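Local coordinates for uncharacterized protein ABO_0056 (Alcanivorax borkumensis, PDB 3H35) that is of unknown function but belongs to the Abi-alpha (DUF4393) family, which suggests a possible link to abortive infection, a bacterial defence against phage, at residues A70-T75 with E126-D131; V87-S92 with F105-L110; V119-F124 with R158-R163. All blocks are in the same frame, centred on the assembly; numbering follows the deposited sequence.

Contact 1. Residues A70-T75 with E126-D131; sequences AFALLT and ESLRTD
Ala72 and Leu128 carry this contact, a strand-to-helix packing in which the start of helix 129-137 rests against the beginning of strand 71-77, an inner strand of the four-stranded antiparallel sheet. It is a small surface contact, with 171 Å² buried over both sides. Carbon atoms of side chains do the touching from the helix side, and they land partly on polar backbone atoms of the strand. Leu128 sits at the N-cap position, where a short 3-10 segment passes into the helix. Its chi2 of 175° puts CD1 anti to CA, and this methyl comes down on the peptide that joins Phe71 to Ala72. Leu128 CD1 stands 3.4 Å from Ala72 N and 3.5 Å from Phe71 C, with Ala70 O a little further off at 4.1 Å from the same methyl. Further back along the side chain, Leu128 CB is 4.3 Å from Ala72 CB.

The strand residue has other neighbours too: Tyr132 of the same helix packs on Ala72, and Ala72 O takes a hydrogen bond from Ser92. The acid group of Asp131, one turn on from Leu128, has other business, since Asp131 OD1 is hydrogen-bonded to Asn93. What Asp131 brings to the strand is its methylene, which meets the alanine methyl a second time, with Asp131 CB 3.6 Å from Ala72 CB.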
loop_
_atom_site.group_PDB
_atom_site.type_symbol
_atom_site.label_atom_id
_atom_site.label_comp_id
_atom_site.label_asym_id
_atom_site.label_seq_id
_atom_site.Cartn_x
_atom_site.Cartn_y
_atom_site.Cartn_z
ATOM N N ALA A 70 -17.737 10.185 -10.311
ATOM C CA ALA A 70 -16.598 10.816 -9.689
ATOM C C ALA A 70 -17.071 11.549 -8.425
ATOM O O ALA A 70 -18.143 12.166 -8.434
ATOM C CB ALA A 70 -15.915 11.778 -10.682
ATOM N N PHE A 71 -16.305 11.446 -7.331
ATOM C CA PHE A 71 -16.665 12.150 -6.094
ATOM C C PHE A 71 -15.571 13.082 -5.609
ATOM O O PHE A 71 -14.420 12.939 -6.019
ATOM C CB PHE A 71 -17.049 11.137 -5.004
ATOM C CG PHE A 71 -18.284 10.353 -5.340
ATOM C CD1 PHE A 71 -19.540 10.856 -5.037
ATOM C CD2 PHE A 71 -18.191 9.127 -6.007
ATOM C CE1 PHE A 71 -20.701 10.134 -5.361
ATOM C CE2 PHE A 71 -19.345 8.403 -6.360
ATOM C CZ PHE A 71 -20.600 8.907 -6.033
ATOM N N ALA A 72 -15.936 14.040 -4.766
ATOM C CA ALA A 72 -14.973 14.946 -4.160
ATOM C C ALA A 72 -14.057 14.171 -3.219
ATOM O O ALA A 72 -14.500 13.295 -2.458
ATOM C CB ALA A 72 -15.673 16.103 -3.413
ATOM N N LEU A 73 -12.777 14.485 -3.285
ATOM C CA LEU A 73 -11.769 13.874 -2.457
ATOM C C LEU A 73 -10.892 14.949 -1.879
ATOM O O LEU A 73 -10.398 15.808 -2.591
ATOM C CB LEU A 73 -10.902 12.941 -3.335
ATOM C CG LEU A 73 -9.907 12.003 -2.647
ATOM C CD1 LEU A 73 -10.657 11.049 -1.690
ATOM C CD2 LEU A 73 -9.114 11.236 -3.707
ATOM N N LEU A 74 -10.712 14.933 -0.582
ATOM C CA LEU A 74 -9.707 15.799 0.038
ATOM C C LEU A 74 -8.539 14.922 0.411
ATOM O O LEU A 74 -8.711 13.869 1.033
ATOM C CB LEU A 74 -10.247 16.478 1.311
ATOM C CG LEU A 74 -11.461 17.407 1.232
ATOM C CD1 LEU A 74 -11.738 17.966 2.664
ATOM C CD2 LEU A 74 -11.233 18.507 0.212
ATOM N N THR A 75 -7.355 15.327 0.001
ATOM C CA THR A 75 -6.158 14.592 0.317
ATOM C C THR A 75 -5.238 15.467 1.162
ATOM O O THR A 75 -4.980 16.613 0.823
ATOM C CB THR A 75 -5.470 14.147 -0.990
ATOM O OG1 THR A 75 -6.384 13.351 -1.793
ATOM C CG2 THR A 75 -4.212 13.388 -0.680
ATOM N N GLU A 126 -14.203 21.113 -10.949
ATOM C CA GLU A 126 -14.859 22.386 -10.641
ATOM C C GLU A 126 -16.303 22.182 -10.192
ATOM O O GLU A 126 -16.782 22.868 -9.291
ATOM C CB GLU A 126 -14.768 23.351 -11.837
ATOM C CG GLU A 126 -15.503 24.710 -11.644
ATOM C CD GLU A 126 -15.102 25.463 -10.369
ATOM O OE1 GLU A 126 -13.904 25.488 -10.040
ATOM O OE2 GLU A 126 -15.976 26.018 -9.679
ATOM N N SER A 127 -16.984 21.222 -10.801
ATOM C CA SER A 127 -18.401 20.976 -10.511
ATOM C C SER A 127 -18.634 20.370 -9.132
ATOM O O SER A 127 -19.733 20.430 -8.609
ATOM C CB SER A 127 -18.997 20.066 -11.578
ATOM O OG SER A 127 -18.446 18.781 -11.422
ATOM N N LEU A 128 -17.604 19.794 -8.532
ATOM C CA LEU A 128 -17.725 19.296 -7.175
ATOM C C LEU A 128 -17.433 20.353 -6.074
ATOM O O LEU A 128 -17.307 20.001 -4.888
ATOM C CB LEU A 128 -16.812 18.076 -7.014
ATOM C CG LEU A 128 -17.253 16.842 -7.842
ATOM C CD1 LEU A 128 -16.226 15.733 -7.726
ATOM C CD2 LEU A 128 -18.576 16.346 -7.380
ATOM N N ARG A 129 -17.305 21.636 -6.455
ATOM C CA ARG A 129 -16.927 22.684 -5.493
ATOM C C ARG A 129 -17.724 22.632 -4.156
ATOM O O ARG A 129 -17.160 22.648 -3.050
ATOM C CB ARG A 129 -17.029 24.083 -6.122
ATOM C CG ARG A 129 -16.427 25.174 -5.246
ATOM C CD ARG A 129 -16.322 26.527 -5.969
ATOM N NE ARG A 129 -15.251 26.608 -6.985
ATOM C CZ ARG A 129 -13.967 26.844 -6.730
ATOM N NH1 ARG A 129 -13.527 27.004 -5.491
ATOM N NH2 ARG A 129 -13.101 26.908 -7.728
ATOM N N THR A 130 -19.039 22.562 -4.279
ATOM C CA THR A 130 -19.900 22.505 -3.109
ATOM C C THR A 130 -19.533 21.322 -2.219
ATOM O O THR A 130 -19.386 21.490 -0.997
ATOM C CB THR A 130 -21.350 22.424 -3.544
ATOM O OG1 THR A 130 -21.690 23.670 -4.153
ATOM C CG2 THR A 130 -22.261 22.187 -2.370
ATOM N N ASP A 131 -19.323 20.149 -2.835
ATOM C CA ASP A 131 -18.912 18.967 -2.078
ATOM C C ASP A 131 -17.581 19.111 -1.332
ATOM O O ASP A 131 -17.453 18.679 -0.189
ATOM C CB ASP A 131 -18.866 17.745 -2.985
ATOM C CG ASP A 131 -20.262 17.297 -3.398
ATOM O OD1 ASP A 131 -21.030 16.912 -2.500
ATOM O OD2 ASP A 131 -20.596 17.368 -4.597
#

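Contact 2. Residues V87-S92 with F105-L110; sequences VLYRYS and FIALYL. With EDO (1,2-ethanediol), chain D.
A helix laid over the edge of a sheet: Ala107, Ile106 and Leu110 from the start of helix 106-115 cover Tyr89 to Tyr91 of strand 87-91, outermost in this chain's sheet, and Ser92 just after it, deep in the protein. The axes of the two short segments pass 7.0 Å apart at 112°. Ala107 is wedged where they come closest. Its CB lies 3.2 Å from Tyr89 OH and about as near to Tyr89 CZ, with Tyr89 CE1 next, while its CA makes a C-H...O contact with Arg90 O at 3.3 Å. In Tyr89 a chi1 of -173° sets CG anti to the backbone N; Leu167 of the second subunit packs on both Tyr89 and Ala107.

Next to Ala107, Ile106 meets Tyr91 at about a right angle, with Ile106 CG2 3.4 Å from Tyr91 CE1. One turn on, Leu110 CD1 touches both Arg90 O, 3.8 Å away, and Ser92 CB, 3.9 Å away. Polar links run through solvent. One water accepts from Arg90 N and donates to Ala107 O, and also bonds O1 of a 1,2-ethanediol; another accepts from Ala107 N at 3.1 Å. Arg90 NH1 donates to the diol's O2 at 2.7 Å, while the rest of the guanidinium is claimed by Thr75, Glu160 and Glu86 of the third subunit.

The diol probably came from the crystallisation liquor. The chemistry implies small aliphatic side chains packed on a strand's carbonyls and tyrosine rings, with one water joining the two backbones, beside a buried arginine whose charge is probably offset by two carboxylates.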
loop_
_atom_site.group_PDB
_atom_site.type_symbol
_atom_site.label_atom_id
_atom_site.label_comp_id
_atom_site.label_asym_id
_atom_site.label_seq_id
_atom_site.Cartn_x
_atom_site.Cartn_y
_atom_site.Cartn_z
ATOM N N VAL A 87 1.077 11.256 0.515
ATOM C CA VAL A 87 -0.346 11.234 0.891
ATOM C C VAL A 87 -0.484 10.678 2.318
ATOM O O VAL A 87 -0.006 9.589 2.603
ATOM C CB VAL A 87 -1.180 10.357 -0.079
ATOM C CG1 VAL A 87 -2.513 10.019 0.544
ATOM C CG2 VAL A 87 -1.327 11.032 -1.461
ATOM N N LEU A 88 -1.142 11.406 3.211
ATOM C CA LEU A 88 -1.296 10.935 4.579
ATOM C C LEU A 88 -2.685 10.464 4.939
ATOM O O LEU A 88 -2.814 9.657 5.812
ATOM C CB LEU A 88 -0.902 12.022 5.573
ATOM C CG LEU A 88 0.576 12.379 5.559
ATOM C CD1 LEU A 88 0.897 13.390 6.637
ATOM C CD2 LEU A 88 1.434 11.122 5.720
ATOM N N TYR A 89 -3.728 11.007 4.309
ATOM C CA TYR A 89 -5.068 10.861 4.789
ATOM C C TYR A 89 -5.975 11.291 3.671
ATOM O O TYR A 89 -5.653 12.210 2.941
ATOM C CB TYR A 89 -5.311 11.780 6.003
ATOM C CG TYR A 89 -6.646 11.600 6.726
ATOM C CD1 TYR A 89 -6.761 10.694 7.759
ATOM C CD2 TYR A 89 -7.773 12.403 6.436
ATOM C CE1 TYR A 89 -7.927 10.546 8.448
ATOM C CE2 TYR A 89 -8.975 12.231 7.140
ATOM C CZ TYR A 89 -9.009 11.309 8.143
ATOM O OH TYR A 89 -10.145 11.088 8.891
ATOM N N ARG A 90 -7.094 10.612 3.529
ATOM C CA ARG A 90 -8.041 10.947 2.494
ATOM C C ARG A 90 -9.449 10.924 3.043
ATOM O O ARG A 90 -9.751 10.120 3.907
ATOM C CB ARG A 90 -7.897 10.042 1.294
ATOM C CG ARG A 90 -6.733 10.449 0.444
ATOM C CD ARG A 90 -6.568 9.633 -0.827
ATOM N NE ARG A 90 -5.904 10.453 -1.849
ATOM C CZ ARG A 90 -4.984 10.029 -2.701
ATOM N NH1 ARG A 90 -4.545 8.774 -2.661
ATOM N NH2 ARG A 90 -4.478 10.882 -3.578
ATOM N N TYR A 91 -10.274 11.852 2.549
ATOM C CA TYR A 91 -11.624 12.047 3.036
ATOM C C TYR A 91 -12.551 12.317 1.866
ATOM O O TYR A 91 -12.163 12.911 0.884
ATOM C CB TYR A 91 -11.677 13.197 4.070
ATOM C CG TYR A 91 -13.013 13.330 4.758
ATOM C CD1 TYR A 91 -13.295 12.614 5.928
ATOM C CD2 TYR A 91 -14.013 14.125 4.214
ATOM C CE1 TYR A 91 -14.542 12.714 6.549
ATOM C CE2 TYR A 91 -15.265 14.227 4.821
ATOM C CZ TYR A 91 -15.522 13.518 5.984
ATOM O OH TYR A 91 -16.779 13.621 6.575
ATOM N N SER A 92 -13.786 11.873 1.969
ATOM C CA SER A 92 -14.746 12.139 0.911
ATOM C C SER A 92 -16.105 12.099 1.525
ATOM O O SER A 92 -16.262 11.524 2.607
ATOM C CB SER A 92 -14.649 11.084 -0.189
ATOM O OG SER A 92 -15.621 11.303 -1.202
ATOM N N PHE A 105 -15.970 5.974 9.362
ATOM C CA PHE A 105 -14.823 5.209 8.893
ATOM C C PHE A 105 -14.406 5.518 7.442
ATOM O O PHE A 105 -13.676 4.730 6.830
ATOM C CB PHE A 105 -15.150 3.718 8.996
ATOM C CG PHE A 105 -15.637 3.280 10.356
ATOM C CD1 PHE A 105 -15.198 3.901 11.528
ATOM C CD2 PHE A 105 -16.535 2.213 10.469
ATOM C CE1 PHE A 105 -15.667 3.500 12.785
ATOM C CE2 PHE A 105 -17.035 1.817 11.715
ATOM C CZ PHE A 105 -16.570 2.454 12.880
ATOM N N ILE A 106 -14.919 6.605 6.861
ATOM C CA ILE A 106 -14.656 6.850 5.460
ATOM C C ILE A 106 -13.119 6.913 5.153
ATOM O O ILE A 106 -12.631 6.291 4.191
ATOM C CB ILE A 106 -15.417 8.100 4.967
ATOM C CG1 ILE A 106 -15.270 8.285 3.455
ATOM C CG2 ILE A 106 -14.947 9.402 5.739
ATOM C CD1 ILE A 106 -15.738 7.117 2.547
ATOM N N ALA A 107 -12.351 7.588 6.017
ATOM C CA ALA A 107 -10.918 7.665 5.796
ATOM C C ALA A 107 -10.247 6.282 5.846
ATOM O O ALA A 107 -9.407 5.974 4.985
ATOM C CB ALA A 107 -10.244 8.681 6.763
ATOM N N LEU A 108 -10.653 5.434 6.789
ATOM C CA LEU A 108 -10.177 4.048 6.827
ATOM C C LEU A 108 -10.540 3.290 5.561
ATOM O O LEU A 108 -9.707 2.560 4.982
ATOM C CB LEU A 108 -10.754 3.283 8.016
ATOM C CG LEU A 108 -10.086 3.515 9.362
ATOM C CD1 LEU A 108 -11.091 3.112 10.527
ATOM C CD2 LEU A 108 -8.735 2.751 9.432
ATOM N N TYR A 109 -11.787 3.474 5.122
ATOM C CA TYR A 109 -12.247 2.790 3.919
ATOM C C TYR A 109 -11.441 3.222 2.718
ATOM O O TYR A 109 -11.061 2.401 1.885
ATOM C CB TYR A 109 -13.710 3.092 3.648
ATOM C CG TYR A 109 -14.688 2.578 4.682
ATOM C CD1 TYR A 109 -14.380 1.466 5.499
ATOM C CD2 TYR A 109 -15.942 3.167 4.823
ATOM C CE1 TYR A 109 -15.292 0.986 6.434
ATOM C CE2 TYR A 109 -16.888 2.681 5.770
ATOM C CZ TYR A 109 -16.555 1.594 6.566
ATOM O OH TYR A 109 -17.483 1.090 7.468
ATOM N N LEU A 110 -11.220 4.528 2.585
ATOM C CA LEU A 110 -10.452 5.023 1.441
ATOM C C LEU A 110 -9.006 4.560 1.481
ATOM O O LEU A 110 -8.420 4.227 0.447
ATOM C CB LEU A 110 -10.525 6.527 1.347
ATOM C CG LEU A 110 -11.886 7.114 0.961
ATOM C CD1 LEU A 110 -11.920 8.651 1.193
ATOM C CD2 LEU A 110 -12.198 6.781 -0.481
HETATM C C1 EDO D . -5.402 7.227 1.826
HETATM O O1 EDO D . -4.842 7.171 3.149
HETATM C C2 EDO D . -4.499 6.598 0.787
HETATM O O2 EDO D . -4.663 7.314 -0.426
HETATM O O HOH W 1 -12.963 9.199 8.546
HETATM O O HOH W 2 -7.455 7.879 4.507
#

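Contact 3. Residues V119-F124 with R158-R163; sequences VIASDF and RRETLR
Val119 opens the pairing of strand 119-123 with strand 156-164, two antiparallel neighbours in the four-stranded sheet, the first of them outermost in this chain. Val119 and Leu162 cross obliquely, Val119 CB lying 3.8 Å from Leu162 CD1, and Phe114 of helix 106-115 packs on both.

Ile120 and Arg163 form a hydrogen-bonded pair: Ile120 N reaches Arg163 O at 2.8 Å, and Arg163 N answers to Ile120 O. Ala121 faces Leu162 in a non-hydrogen-bonded pair, and its methyl also touches Glu160 OE1, an oxygen hydrogen-bonded to Thr75 OG1 and salt-bridged to Arg90. On the face shared by Ile120 and Arg163, Leu88 and His151 of the third subunit pack against these two residues.

Ser122 pairs with Thr161 through two more backbone bonds, and its hydroxyl works as well. A chi1 of 60° places OG between the backbone N and the carbonyl carbon, where it takes a straight bond from Arg163 NE at 3.0 Å, in the plane of the guanidinium. A water then ties Ser122 OG, Arg163 NH2 and Asp123 O together.

Asp123 O also accepts a hydrogen bond from Thr161 OG1 at 2.6 Å, from above the carbonyl plane. The Asp123 side chain starts away from the partner strand, yet OD1 comes back to a salt bridge with Arg158 NH1 at 3.0 Å, approached from well above the carboxylate plane. A second salt bridge, Arg158 NH2 to Glu160 OE2 at 2.7 Å, makes a network of one arginine and two acids.

Phe124 ends the run beside Arg159, whose CB lies at the ring edge, 3.8 Å from Phe124 CD1; the guanidinium pairs with Glu136. Between their backbones sits a water that donates to Arg159 O and accepts from Phe124 N at 3.0 Å.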
loop_
_atom_site.group_PDB
_atom_site.type_symbol
_atom_site.label_atom_id
_atom_site.label_comp_id
_atom_site.label_asym_id
_atom_site.label_seq_id
_atom_site.Cartn_x
_atom_site.Cartn_y
_atom_site.Cartn_z
ATOM N N VAL A 119 -9.148 2.186 -6.601
ATOM C CA VAL A 119 -9.572 3.539 -6.934
ATOM C C VAL A 119 -8.336 4.397 -7.255
ATOM O O VAL A 119 -7.200 4.015 -6.921
ATOM C CB VAL A 119 -10.334 4.171 -5.769
ATOM C CG1 VAL A 119 -11.634 3.385 -5.449
ATOM C CG2 VAL A 119 -9.446 4.329 -4.501
ATOM N N ILE A 120 -8.550 5.542 -7.878
ATOM C CA ILE A 120 -7.479 6.495 -8.158
ATOM C C ILE A 120 -7.940 7.877 -7.765
ATOM O O ILE A 120 -9.145 8.085 -7.590
ATOM C CB ILE A 120 -7.043 6.524 -9.632
ATOM C CG1 ILE A 120 -8.255 6.779 -10.543
ATOM C CG2 ILE A 120 -6.299 5.245 -9.987
ATOM C CD1 ILE A 120 -7.884 6.977 -12.013
ATOM N N ALA A 121 -6.969 8.796 -7.613
ATOM C CA ALA A 121 -7.223 10.208 -7.388
ATOM C C ALA A 121 -6.821 10.980 -8.633
ATOM O O ALA A 121 -5.782 10.715 -9.202
ATOM C CB ALA A 121 -6.442 10.720 -6.167
ATOM N N SER A 122 -7.640 11.910 -9.090
ATOM C CA SER A 122 -7.229 12.800 -10.172
ATOM C C SER A 122 -7.485 14.201 -9.703
ATOM O O SER A 122 -7.875 14.437 -8.537
ATOM C CB SER A 122 -7.999 12.495 -11.463
ATOM O OG SER A 122 -9.409 12.656 -11.283
ATOM N N ASP A 123 -7.247 15.159 -10.592
ATOM C CA ASP A 123 -7.327 16.568 -10.203
ATOM C C ASP A 123 -8.715 17.037 -9.861
ATOM O O ASP A 123 -9.725 16.443 -10.263
ATOM C CB ASP A 123 -6.838 17.472 -11.337
ATOM C CG ASP A 123 -5.343 17.583 -11.385
ATOM O OD1 ASP A 123 -4.643 16.858 -10.624
ATOM O OD2 ASP A 123 -4.869 18.400 -12.204
ATOM N N PHE A 124 -8.699 18.168 -9.165
ATOM C CA PHE A 124 -9.862 18.922 -8.784
ATOM C C PHE A 124 -10.901 18.921 -9.882
ATOM O O PHE A 124 -10.549 19.065 -11.037
ATOM C CB PHE A 124 -9.377 20.364 -8.530
ATOM C CG PHE A 124 -10.462 21.354 -8.355
ATOM C CD1 PHE A 124 -11.155 21.429 -7.166
ATOM C CD2 PHE A 124 -10.761 22.253 -9.362
ATOM C CE1 PHE A 124 -12.158 22.373 -6.979
ATOM C CE2 PHE A 124 -11.749 23.192 -9.200
ATOM C CZ PHE A 124 -12.464 23.249 -8.005
ATOM N N ARG A 158 -5.338 19.060 -0.465
ATOM C CA ARG A 158 -5.496 19.179 -1.884
ATOM C C ARG A 158 -6.817 18.596 -2.298
ATOM O O ARG A 158 -7.132 17.460 -1.943
ATOM C CB ARG A 158 -4.372 18.475 -2.628
ATOM C CG ARG A 158 -4.411 18.752 -4.104
ATOM C CD ARG A 158 -3.132 18.244 -4.797
ATOM N NE ARG A 158 -3.052 18.664 -6.203
ATOM C CZ ARG A 158 -3.367 17.900 -7.254
ATOM N NH1 ARG A 158 -3.247 18.383 -8.490
ATOM N NH2 ARG A 158 -3.789 16.655 -7.095
ATOM N N ARG A 159 -7.575 19.385 -3.053
ATOM C CA ARG A 159 -8.830 18.959 -3.603
ATOM C C ARG A 159 -8.591 18.101 -4.843
ATOM O O ARG A 159 -7.966 18.510 -5.803
ATOM C CB ARG A 159 -9.719 20.142 -3.945
ATOM C CG ARG A 159 -10.206 20.938 -2.731
ATOM C CD ARG A 159 -10.847 22.221 -3.199
ATOM N NE ARG A 159 -11.603 22.880 -2.149
ATOM C CZ ARG A 159 -12.384 23.926 -2.352
ATOM N NH1 ARG A 159 -12.517 24.447 -3.573
ATOM N NH2 ARG A 159 -13.059 24.433 -1.340
ATOM N N GLU A 160 -9.116 16.885 -4.785
ATOM C CA GLU A 160 -8.943 15.918 -5.844
ATOM C C GLU A 160 -10.300 15.250 -6.164
ATOM O O GLU A 160 -11.345 15.597 -5.593
ATOM C CB GLU A 160 -7.870 14.911 -5.417
ATOM C CG GLU A 160 -6.487 15.569 -5.175
ATOM C CD GLU A 160 -5.394 14.589 -4.789
ATOM O OE1 GLU A 160 -5.686 13.532 -4.184
ATOM O OE2 GLU A 160 -4.225 14.886 -5.092
ATOM N N THR A 161 -10.269 14.319 -7.103
ATOM C CA THR A 161 -11.444 13.614 -7.535
ATOM C C THR A 161 -11.251 12.095 -7.425
ATOM O O THR A 161 -10.252 11.555 -7.904
ATOM C CB THR A 161 -11.760 14.004 -8.973
ATOM O OG1 THR A 161 -11.844 15.444 -9.058
ATOM C CG2 THR A 161 -13.077 13.352 -9.415
ATOM N N LEU A 162 -12.194 11.419 -6.779
ATOM C CA LEU A 162 -12.112 9.977 -6.550
ATOM C C LEU A 162 -12.794 9.288 -7.687
ATOM O O LEU A 162 -13.911 9.642 -8.017
ATOM C CB LEU A 162 -12.830 9.606 -5.251
ATOM C CG LEU A 162 -12.923 8.139 -4.828
ATOM C CD1 LEU A 162 -11.501 7.601 -4.494
ATOM C CD2 LEU A 162 -13.897 8.026 -3.620
ATOM N N ARG A 163 -12.135 8.285 -8.265
ATOM C CA ARG A 163 -12.720 7.430 -9.301
ATOM C C ARG A 163 -12.269 5.993 -9.152
ATOM O O ARG A 163 -11.245 5.751 -8.567
ATOM C CB ARG A 163 -12.241 7.830 -10.678
ATOM C CG ARG A 163 -12.468 9.234 -11.023
ATOM C CD ARG A 163 -11.648 9.536 -12.258
ATOM N NE ARG A 163 -11.644 10.969 -12.375
ATOM C CZ ARG A 163 -12.643 11.674 -12.872
ATOM N NH1 ARG A 163 -13.718 11.076 -13.352
ATOM N NH2 ARG A 163 -12.545 12.979 -12.883
HETATM O O HOH W 3 -10.583 14.797 -12.340
HETATM O O HOH W 4 -6.079 18.989 -8.002
#

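How the contacts relate
All three contacts meet on one sheet, ordered 87-91, 71-77, 156-164, 119-123. Contact 3 pairs two of its strands and is the largest, partly buried and rich in backbone bonds and charge. Contact 2 is fully buried, packing a helix on the strand at the other edge, with waters doing the polar work. Contact 1 lies at the surface and is the smallest, held by van der Waals packing alone across its two segments. Strand 71-77 of contact 1 bonds to both others: Leu74 N meets Tyr91 O of contact 2 at 2.9 Å, and Leu73 O meets Glu160 N of contact 3. Leu110 packs on Leu162, joining contacts 2 and 3, both of which touch the third subunit.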